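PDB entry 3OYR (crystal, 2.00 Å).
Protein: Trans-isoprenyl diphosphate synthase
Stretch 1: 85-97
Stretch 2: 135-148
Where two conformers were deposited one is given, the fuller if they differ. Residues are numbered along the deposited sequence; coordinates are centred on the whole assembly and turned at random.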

ATOM      1  N   ASP B  85      18.767  19.175  -4.618  1.00 44.85           N
ATOM      2  CA  ASP B  85      18.316  17.960  -5.276  1.00 43.34           C
ATOM      3  C   ASP B  85      17.444  17.057  -4.400  1.00 39.65           C
ATOM      4  O   ASP B  85      17.386  15.833  -4.615  1.00 35.60           O
ATOM      5  CB  ASP B  85      19.519  17.197  -5.828  1.00 46.69           C
ATOM      6  CG  ASP B  85      20.436  16.652  -4.734  1.00 57.44           C
ATOM      7  OD1 ASP B  85      20.199  16.905  -3.529  1.00 58.76           O
ATOM      8  OD2 ASP B  85      21.407  15.960  -5.095  1.00 57.31           O
ATOM      9  N   HIS B  86      16.768  17.650  -3.418  1.00 40.91           N
ATOM     10  CA  HIS B  86      15.975  16.844  -2.489  1.00 44.62           C
ATOM     11  C   HIS B  86      14.709  16.278  -3.130  1.00 41.37           C
ATOM     12  O   HIS B  86      14.135  15.301  -2.636  1.00 46.00           O
ATOM     13  CB  HIS B  86      15.685  17.606  -1.190  1.00 51.78           C
ATOM     14  CG  HIS B  86      16.909  17.857  -0.362  1.00 61.89           C
ATOM     15  ND1 HIS B  86      17.191  19.083   0.204  1.00 68.19           N
ATOM     16  CD2 HIS B  86      17.945  17.047  -0.035  1.00 61.71           C
ATOM     17  CE1 HIS B  86      18.337  19.011   0.857  1.00 68.25           C
ATOM     18  NE2 HIS B  86      18.816  17.787   0.726  1.00 65.11           N
ATOM     19  N   PHE B  87      14.318  16.858  -4.265  1.00 30.94           N
ATOM     20  CA  PHE B  87      13.234  16.325  -5.074  1.00 27.44           C
ATOM     21  C   PHE B  87      13.499  14.895  -5.548  1.00 25.57           C
ATOM     22  O   PHE B  87      12.551  14.186  -5.878  1.00 25.42           O
ATOM     23  CB  PHE B  87      12.937  17.249  -6.276  1.00 25.60           C
ATOM     24  CG  PHE B  87      14.088  17.381  -7.253  1.00 29.30           C
ATOM     25  CD1 PHE B  87      14.991  18.435  -7.138  1.00 27.70           C
ATOM     26  CD2 PHE B  87      14.264  16.464  -8.292  1.00 25.01           C
ATOM     27  CE1 PHE B  87      16.052  18.580  -8.027  1.00 28.25           C
ATOM     28  CE2 PHE B  87      15.336  16.594  -9.193  1.00 30.00           C
ATOM     29  CZ  PHE B  87      16.235  17.656  -9.056  1.00 24.59           C
ATOM     30  N   GLN B  88      14.770  14.475  -5.579  1.00 26.96           N
ATOM     31  CA  GLN B  88      15.130  13.121  -6.044  1.00 26.25           C
ATOM     32  C   GLN B  88      14.538  12.022  -5.176  1.00 23.71           C
ATOM     33  O   GLN B  88      14.209  10.939  -5.685  1.00 25.02           O
ATOM     34  CB  GLN B  88      16.656  12.933  -6.143  1.00 30.48           C
ATOM     35  CG  GLN B  88      17.326  13.643  -7.351  1.00 35.64           C
ATOM     36  CD  GLN B  88      18.859  13.632  -7.270  1.00 40.51           C
ATOM     37  OE1 GLN B  88      19.434  12.799  -6.580  1.00 28.03           O
ATOM     38  NE2 GLN B  88      19.518  14.580  -7.962  1.00 28.19           N
ATOM     39  N   LYS B  89      14.443  12.272  -3.869  1.00 18.63           N
ATOM     40  CA  LYS B  89      13.781  11.343  -2.952  1.00 22.28           C
ATOM     41  C   LYS B  89      12.288  11.209  -3.234  1.00 23.57           C
ATOM     42  O   LYS B  89      11.751  10.093  -3.183  1.00 31.07           O
ATOM     43  CB  LYS B  89      14.028  11.713  -1.496  1.00 28.36           C
ATOM     44  CG  LYS B  89      15.509  11.810  -1.143  1.00 36.81           C
ATOM     45  CD  LYS B  89      15.712  12.003   0.349  1.00 34.39           C
ATOM     46  CE  LYS B  89      17.199  11.874   0.720  1.00 40.48           C
ATOM     47  NZ  LYS B  89      17.355  11.757   2.212  1.00 45.80           N
ATOM     48  N   LEU B  90      11.640  12.336  -3.546  1.00 27.71           N
ATOM     49  CA  LEU B  90      10.230  12.359  -3.977  1.00 28.41           C
ATOM     50  C   LEU B  90      10.063  11.595  -5.270  1.00 27.30           C
ATOM     51  O   LEU B  90       9.171  10.745  -5.372  1.00 28.96           O
ATOM     52  CB  LEU B  90       9.702  13.792  -4.132  1.00 31.95           C
ATOM     53  CG  LEU B  90       9.794  14.685  -2.892  1.00 32.85           C
ATOM     54  CD1 LEU B  90       9.359  16.108  -3.213  1.00 41.79           C
ATOM     55  CD2 LEU B  90       8.991  14.153  -1.708  1.00 30.71           C
ATOM     56  N   ALA B  91      10.957  11.838  -6.231  1.00 25.99           N
ATOM     57  CA  ALA B  91      10.939  11.094  -7.504  1.00 26.21           C
ATOM     58  C   ALA B  91      11.048   9.599  -7.282  1.00 26.75           C
ATOM     59  O   ALA B  91      10.285   8.817  -7.874  1.00 25.18           O
ATOM     60  CB  ALA B  91      12.048  11.585  -8.450  1.00 21.43           C
ATOM     61  N   ALA B  92      11.987   9.205  -6.417  1.00 24.71           N
ATOM     62  CA  ALA B  92      12.125   7.808  -6.018  1.00 22.52           C
ATOM     63  C   ALA B  92      10.846   7.248  -5.342  1.00 22.29           C
ATOM     64  O   ALA B  92      10.388   6.121  -5.650  1.00 23.98           O
ATOM     65  CB  ALA B  92      13.367   7.657  -5.097  1.00 13.57           C
ATOM     66  N   ALA B  93      10.284   8.019  -4.413  1.00 25.51           N
ATOM     67  CA  ALA B  93       9.019   7.633  -3.730  1.00 26.35           C
ATOM     68  C   ALA B  93       7.883   7.403  -4.728  1.00 28.79           C
ATOM     69  O   ALA B  93       7.119   6.408  -4.624  1.00 24.07           O
ATOM     70  CB  ALA B  93       8.610   8.694  -2.713  1.00 25.65           C
ATOM     71  N   VAL B  94       7.807   8.291  -5.726  1.00 23.91           N
ATOM     72  CA  VAL B  94       6.780   8.197  -6.784  1.00 23.02           C
ATOM     73  C   VAL B  94       6.899   6.879  -7.554  1.00 24.81           C
ATOM     74  O   VAL B  94       5.887   6.172  -7.795  1.00 26.97           O
ATOM     75  CB  VAL B  94       6.896   9.434  -7.725  1.00 31.89           C
ATOM     76  CG1 VAL B  94       6.179   9.226  -9.018  1.00 29.45           C
ATOM     77  CG2 VAL B  94       6.368  10.648  -7.037  1.00 25.89           C
ATOM     78  N   GLU B  95       8.133   6.518  -7.918  1.00 24.98           N
ATOM     79  CA  GLU B  95       8.351   5.241  -8.627  1.00 25.47           C
ATOM     80  C   GLU B  95       8.013   4.037  -7.776  1.00 24.09           C
ATOM     81  O   GLU B  95       7.494   3.044  -8.303  1.00 30.63           O
ATOM     82  CB  GLU B  95       9.781   5.118  -9.195  1.00 23.87           C
ATOM     83  CG  GLU B  95       9.997   3.936 -10.189  1.00 31.80           C
ATOM     84  CD  GLU B  95       9.115   3.986 -11.451  1.00 29.63           C
ATOM     85  OE1 GLU B  95       8.560   5.041 -11.805  1.00 32.46           O
ATOM     86  OE2 GLU B  95       8.990   2.956 -12.124  1.00 29.70           O
ATOM     87  N   PHE B  96       8.342   4.091  -6.487  1.00 23.83           N
ATOM     88  CA  PHE B  96       7.927   3.039  -5.559  1.00 24.33           C
ATOM     89  C   PHE B  96       6.421   2.932  -5.467  1.00 28.12           C
ATOM     90  O   PHE B  96       5.882   1.821  -5.512  1.00 26.47           O
ATOM     91  CB  PHE B  96       8.494   3.241  -4.147  1.00 27.01           C
ATOM     92  CG  PHE B  96       9.932   2.778  -3.993  1.00 33.15           C
ATOM     93  CD1 PHE B  96      10.435   1.723  -4.751  1.00 38.84           C
ATOM     94  CD2 PHE B  96      10.769   3.391  -3.080  1.00 50.46           C
ATOM     95  CE1 PHE B  96      11.768   1.302  -4.614  1.00 37.80           C
ATOM     96  CE2 PHE B  96      12.092   2.979  -2.935  1.00 51.17           C
ATOM     97  CZ  PHE B  96      12.594   1.931  -3.699  1.00 36.52           C
ATOM     98  N   ILE B  97       5.738   4.074  -5.368  1.00 21.00           N
ATOM     99  CA  ILE B  97       4.271   4.036  -5.339  1.00 23.97           C
ATOM    100  C   ILE B  97       3.737   3.392  -6.614  1.00 25.83           C
ATOM    101  O   ILE B  97       2.918   2.472  -6.547  1.00 28.03           O
ATOM    102  CB  ILE B  97       3.604   5.418  -5.056  1.00 28.63           C
ATOM    103  CG1 ILE B  97       3.756   5.771  -3.572  1.00 21.11           C
ATOM    104  CG2 ILE B  97       2.095   5.371  -5.406  1.00 22.64           C
ATOM    105  CD1 ILE B  97       3.700   7.301  -3.274  1.00 29.07           C
ATOM    106  N   PHE B 135       5.433  -3.106   1.385  1.00 31.05           N
ATOM    107  CA  PHE B 135       6.816  -2.678   1.708  1.00 26.33           C
ATOM    108  C   PHE B 135       7.251  -1.427   0.919  1.00 25.86           C
ATOM    109  O   PHE B 135       7.760  -0.444   1.498  1.00 22.95           O
ATOM    110  CB  PHE B 135       7.819  -3.834   1.469  1.00 26.77           C
ATOM    111  CG  PHE B 135       9.291  -3.435   1.648  1.00 25.81           C
ATOM    112  CD1 PHE B 135       9.883  -3.446   2.903  1.00 31.32           C
ATOM    113  CD2 PHE B 135      10.069  -3.050   0.545  1.00 29.08           C
ATOM    114  CE1 PHE B 135      11.227  -3.077   3.065  1.00 27.91           C
ATOM    115  CE2 PHE B 135      11.409  -2.690   0.695  1.00 28.09           C
ATOM    116  CZ  PHE B 135      11.989  -2.708   1.953  1.00 33.23           C
ATOM    117  N   LEU B 136       7.047  -1.471  -0.396  1.00 26.92           N
ATOM    118  CA  LEU B 136       7.436  -0.374  -1.290  1.00 27.00           C
ATOM    119  C   LEU B 136       6.654   0.891  -1.006  1.00 29.73           C
ATOM    120  O   LEU B 136       7.213   2.009  -1.014  1.00 27.80           O
ATOM    121  CB  LEU B 136       7.326  -0.795  -2.763  1.00 32.21           C
ATOM    122  CG  LEU B 136       8.292  -1.926  -3.189  1.00 34.67           C
ATOM    123  CD1 LEU B 136       8.012  -2.437  -4.599  1.00 31.76           C
ATOM    124  CD2 LEU B 136       9.746  -1.512  -3.081  1.00 32.81           C
ATOM    125  N   PHE B 137       5.376   0.703  -0.699  1.00 25.34           N
ATOM    126  CA  PHE B 137       4.519   1.819  -0.339  0.50 25.96           C
ATOM    127  C   PHE B 137       5.063   2.483   0.916  1.00 27.15           C
ATOM    128  O   PHE B 137       5.221   3.712   0.956  1.00 24.24           O
ATOM    129  CB  PHE B 137       3.074   1.356  -0.145  0.50 24.41           C
ATOM    130  CG  PHE B 137       2.101   2.484   0.023  0.50 30.98           C
ATOM    131  CD1 PHE B 137       1.528   2.751   1.260  0.50 29.57           C
ATOM    132  CD2 PHE B 137       1.773   3.291  -1.052  0.50 24.93           C
ATOM    133  CE1 PHE B 137       0.633   3.788   1.420  0.50 24.15           C
ATOM    134  CE2 PHE B 137       0.886   4.326  -0.901  0.50 20.20           C
ATOM    135  CZ  PHE B 137       0.300   4.573   0.336  0.50  8.08           C
ATOM    136  N   ALA B 138       5.410   1.681   1.923  1.00 30.22           N
ATOM    137  CA  ALA B 138       5.977   2.235   3.143  1.00 30.19           C
ATOM    138  C   ALA B 138       7.351   2.883   2.921  1.00 18.95           C
ATOM    139  O   ALA B 138       7.630   3.971   3.475  1.00 31.98           O
ATOM    140  CB  ALA B 138       6.022   1.171   4.239  1.00 30.67           C
ATOM    141  N   ARG B 139       8.195   2.247   2.115  1.00 24.28           N
ATOM    142  CA  ARG B 139       9.481   2.824   1.719  1.00 26.77           C
ATOM    143  C   ARG B 139       9.330   4.177   1.041  1.00 27.73           C
ATOM    144  O   ARG B 139      10.086   5.104   1.345  1.00 26.95           O
ATOM    145  CB  ARG B 139      10.261   1.881   0.787  1.00 27.79           C
ATOM    146  CG  ARG B 139      11.033   0.773   1.493  1.00 39.14           C
ATOM    147  CD  ARG B 139      11.990   1.291   2.587  1.00 37.19           C
ATOM    148  NE  ARG B 139      13.288   0.638   2.467  1.00 43.41           N
ATOM    149  CZ  ARG B 139      14.324   0.839   3.276  1.00 44.45           C
ATOM    150  NH1 ARG B 139      15.460   0.189   3.060  1.00 55.97           N
ATOM    151  NH2 ARG B 139      14.233   1.678   4.293  1.00 47.57           N
ATOM    152  N   ALA B 140       8.354   4.288   0.132  1.00 23.34           N
ATOM    153  CA  ALA B 140       8.036   5.564  -0.479  1.00 26.69           C
ATOM    154  C   ALA B 140       7.775   6.673   0.570  1.00 24.01           C
ATOM    155  O   ALA B 140       8.323   7.780   0.469  1.00 26.35           O
ATOM    156  CB  ALA B 140       6.869   5.402  -1.447  1.00 19.55           C
ATOM    157  N   PHE B 141       6.982   6.375   1.603  1.00 28.70           N
ATOM    158  CA  PHE B 141       6.697   7.388   2.656  1.00 22.32           C
ATOM    159  C   PHE B 141       7.832   7.715   3.585  1.00 26.34           C
ATOM    160  O   PHE B 141       8.012   8.889   3.980  1.00 26.22           O
ATOM    161  CB  PHE B 141       5.427   7.037   3.429  1.00 32.63           C
ATOM    162  CG  PHE B 141       4.191   7.394   2.679  1.00 34.17           C
ATOM    163  CD1 PHE B 141       3.732   6.579   1.653  1.00 37.96           C
ATOM    164  CD2 PHE B 141       3.512   8.573   2.958  1.00 42.57           C
ATOM    165  CE1 PHE B 141       2.607   6.918   0.924  1.00 55.25           C
ATOM    166  CE2 PHE B 141       2.364   8.921   2.237  1.00 54.04           C
ATOM    167  CZ  PHE B 141       1.916   8.085   1.217  1.00 55.86           C
ATOM    168  N   GLU B 142       8.628   6.702   3.899  1.00 23.27           N
ATOM    169  CA  GLU B 142       9.895   6.916   4.572  1.00 25.59           C
ATOM    170  C   GLU B 142      10.776   7.912   3.810  1.00 27.68           C
ATOM    171  O   GLU B 142      11.328   8.836   4.415  1.00 25.94           O
ATOM    172  CB  GLU B 142      10.623   5.584   4.773  1.00 27.39           C
ATOM    173  CG  GLU B 142      10.080   4.779   5.939  1.00 28.11           C
ATOM    174  CD  GLU B 142      11.063   3.707   6.400  1.00 39.76           C
ATOM    175  OE1 GLU B 142      11.584   3.804   7.539  1.00 46.82           O
ATOM    176  OE2 GLU B 142      11.326   2.778   5.617  1.00 43.04           O
ATOM    177  N   LEU B 143      10.874   7.750   2.489  1.00 28.97           N
ATOM    178  CA  LEU B 143      11.645   8.669   1.641  1.00 28.57           C
ATOM    179  C   LEU B 143      11.122  10.095   1.698  1.00 25.42           C
ATOM    180  O   LEU B 143      11.871  11.075   1.845  1.00 30.17           O
ATOM    181  CB  LEU B 143      11.613   8.187   0.179  1.00 30.32           C
ATOM    182  CG  LEU B 143      12.699   7.190  -0.162  1.00 36.73           C
ATOM    183  CD1 LEU B 143      12.335   6.461  -1.445  1.00 31.88           C
ATOM    184  CD2 LEU B 143      14.055   7.940  -0.261  1.00 26.32           C
ATOM    185  N   MET B 144       9.813  10.211   1.590  1.00 28.38           N
ATOM    186  CA  MET B 144       9.170  11.511   1.644  1.00 30.01           C
ATOM    187  C   MET B 144       9.370  12.206   2.955  1.00 31.60           C
ATOM    188  O   MET B 144       9.634  13.396   2.968  1.00 32.54           O
ATOM    189  CB  MET B 144       7.709  11.372   1.324  1.00 31.25           C
ATOM    190  CG  MET B 144       7.569  11.035  -0.125  1.00 48.03           C
ATOM    191  SD  MET B 144       5.935  11.262  -0.738  1.00 50.79           S
ATOM    192  CE  MET B 144       5.074   9.945   0.116  1.00 12.26           C
ATOM    193  N   VAL B 145       9.289  11.448   4.045  1.00 30.99           N
ATOM    194  CA  VAL B 145       9.594  11.965   5.377  1.00 34.15           C
ATOM    195  C   VAL B 145      10.984  12.617   5.436  1.00 40.43           C
ATOM    196  O   VAL B 145      11.148  13.716   6.004  1.00 37.70           O
ATOM    197  CB  VAL B 145       9.444  10.851   6.457  1.00 33.55           C
ATOM    198  CG1 VAL B 145      10.083  11.276   7.739  1.00 28.41           C
ATOM    199  CG2 VAL B 145       7.946  10.507   6.699  1.00 24.51           C
ATOM    200  N   GLU B 146      11.976  11.957   4.830  1.00 37.05           N
ATOM    201  CA  GLU B 146      13.348  12.487   4.788  1.00 33.62           C
ATOM    202  C   GLU B 146      13.476  13.868   4.150  1.00 34.31           C
ATOM    203  O   GLU B 146      14.339  14.653   4.548  1.00 39.04           O
ATOM    204  CB  GLU B 146      14.287  11.527   4.067  1.00 33.54           C
ATOM    205  CG  GLU B 146      14.677  10.286   4.854  1.00 40.94           C
ATOM    206  CD  GLU B 146      15.352   9.223   3.991  1.00 47.20           C
ATOM    207  OE1 GLU B 146      15.061   8.034   4.207  1.00 60.20           O
ATOM    208  OE2 GLU B 146      16.170   9.572   3.107  1.00 47.55           O
ATOM    209  N   THR B 147      12.637  14.166   3.163  1.00 28.72           N
ATOM    210  CA  THR B 147      12.683  15.468   2.491  1.00 35.96           C
ATOM    211  C   THR B 147      12.154  16.596   3.379  1.00 38.23           C
ATOM    212  O   THR B 147      12.409  17.775   3.092  1.00 37.14           O
ATOM    213  CB  THR B 147      11.849  15.482   1.196  1.00 39.80           C
ATOM    214  OG1 THR B 147      10.463  15.610   1.529  1.00 53.93           O
ATOM    215  CG2 THR B 147      12.048  14.202   0.409  1.00 33.14           C
ATOM    216  N   ASN B 148      11.384  16.238   4.417  1.00 36.61           N
ATOM    217  CA  ASN B 148      10.765  17.220   5.329  1.00 37.24           C
ATOM    218  C   ASN B 148       9.744  18.144   4.652  1.00 30.79           C
ATOM    219  O   ASN B 148       9.430  19.216   5.149  1.00 37.11           O
ATOM    220  CB  ASN B 148      11.835  18.058   6.049  1.00 39.33           C
ATOM    221  CG  ASN B 148      11.810  17.877   7.532  1.00 51.35           C
ATOM    222  OD1 ASN B 148      10.773  17.553   8.129  1.00 58.62           O
ATOM    223  ND2 ASN B 148      12.953  18.094   8.154  1.00 60.21           N
TER
HETATM  224  O   HOH W   1      16.641  14.759   2.482  1.00 50.89           O

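The contact is an antiparallel packing of two helices, apolar along most of its length and closed near one end by a single salt bridge between Lys89 and Glu146. The evidence for the arrangement is the axis geometry: helices 87-97 and 135-147 run at 165° between their N-to-C directions and approach to 8.1 Å; the two stretches bury 735 Å² between them, both sides summed.

The closest backbone approach is at the alanine pair. The CA atoms of Ala93 and Ala140 lie 4.0 Å apart, both CA-to-CB bonds point toward the partner helix, and Ala93 CB sits 3.9 Å from Ala140 CB and 3.3 Å from Ala140 O. A methyl group suits this position because the backbones leave little space between them; Ala93 CB also touches Met144 CG at 3.6 Å.

On each side of this pair along the helices, larger side chains interlock as knobs in holes. Phe96, in the m rotamer, enters the hole formed by Leu136, Arg139, Ala140 and Leu143. Phe96 CD1 lies 3.7 Å from Leu136 CD2 and Phe96 CB 3.8 Å from Ala140 CB, while Leu143 CD1 meets the ring edge, 3.8 Å from Phe96 CE2. Arg139 contributes aliphatic carbon, Arg139 CB lying 4.2 Å from Phe96 CD2; the end of its side chain leads away from the contact, and a weak hydrogen bond, part of a salt bridge, joins Arg139 NH2 to Glu142 OE2 (3.4 Å). In the reciprocal direction Leu143 fits among Lys89, Ala92, Ala93 and Phe96, with Leu143 CD1 4.0 Å from Ala92 CB.

Ile97 packs beside the alanine pair. Its CA-to-CB bond points sideways, but the end of the side chain comes nearer, placing Ile97 CG1 3.8 Å from Ala140 CB and 4.1 Å from Phe137 CD2. Leu90 does likewise farther along, with Leu90 CD2 3.8 Å from Met144 CG and 3.7 Å from Thr147 CG2.

Thr147 is suited to this end by having a polar and an apolar branch. Thr147 OG1 donates to Met144 O (2.8 Å), one turn back in its own helix, while the methyl Thr147 CG2 packs 3.7 Å from Lys89 CB.

Lys89 likewise combines roles. Lys89 CB packs 4.0 Å from Leu143 CD2, and chi2 to chi4 are all t, so an extended chain carries Lys89 NZ to Glu146 OE2, 2.6 Å away, in a charged hydrogen bond. Water 1 reinforces this link, its oxygen accepting from Lys89 NZ and donating to Glu146 O, both at 3.1 Å. Glu146 is exposed and Lys89 partly exposed, so the charge pair lies outside the buried centre, where the side-chain contacts are apolar.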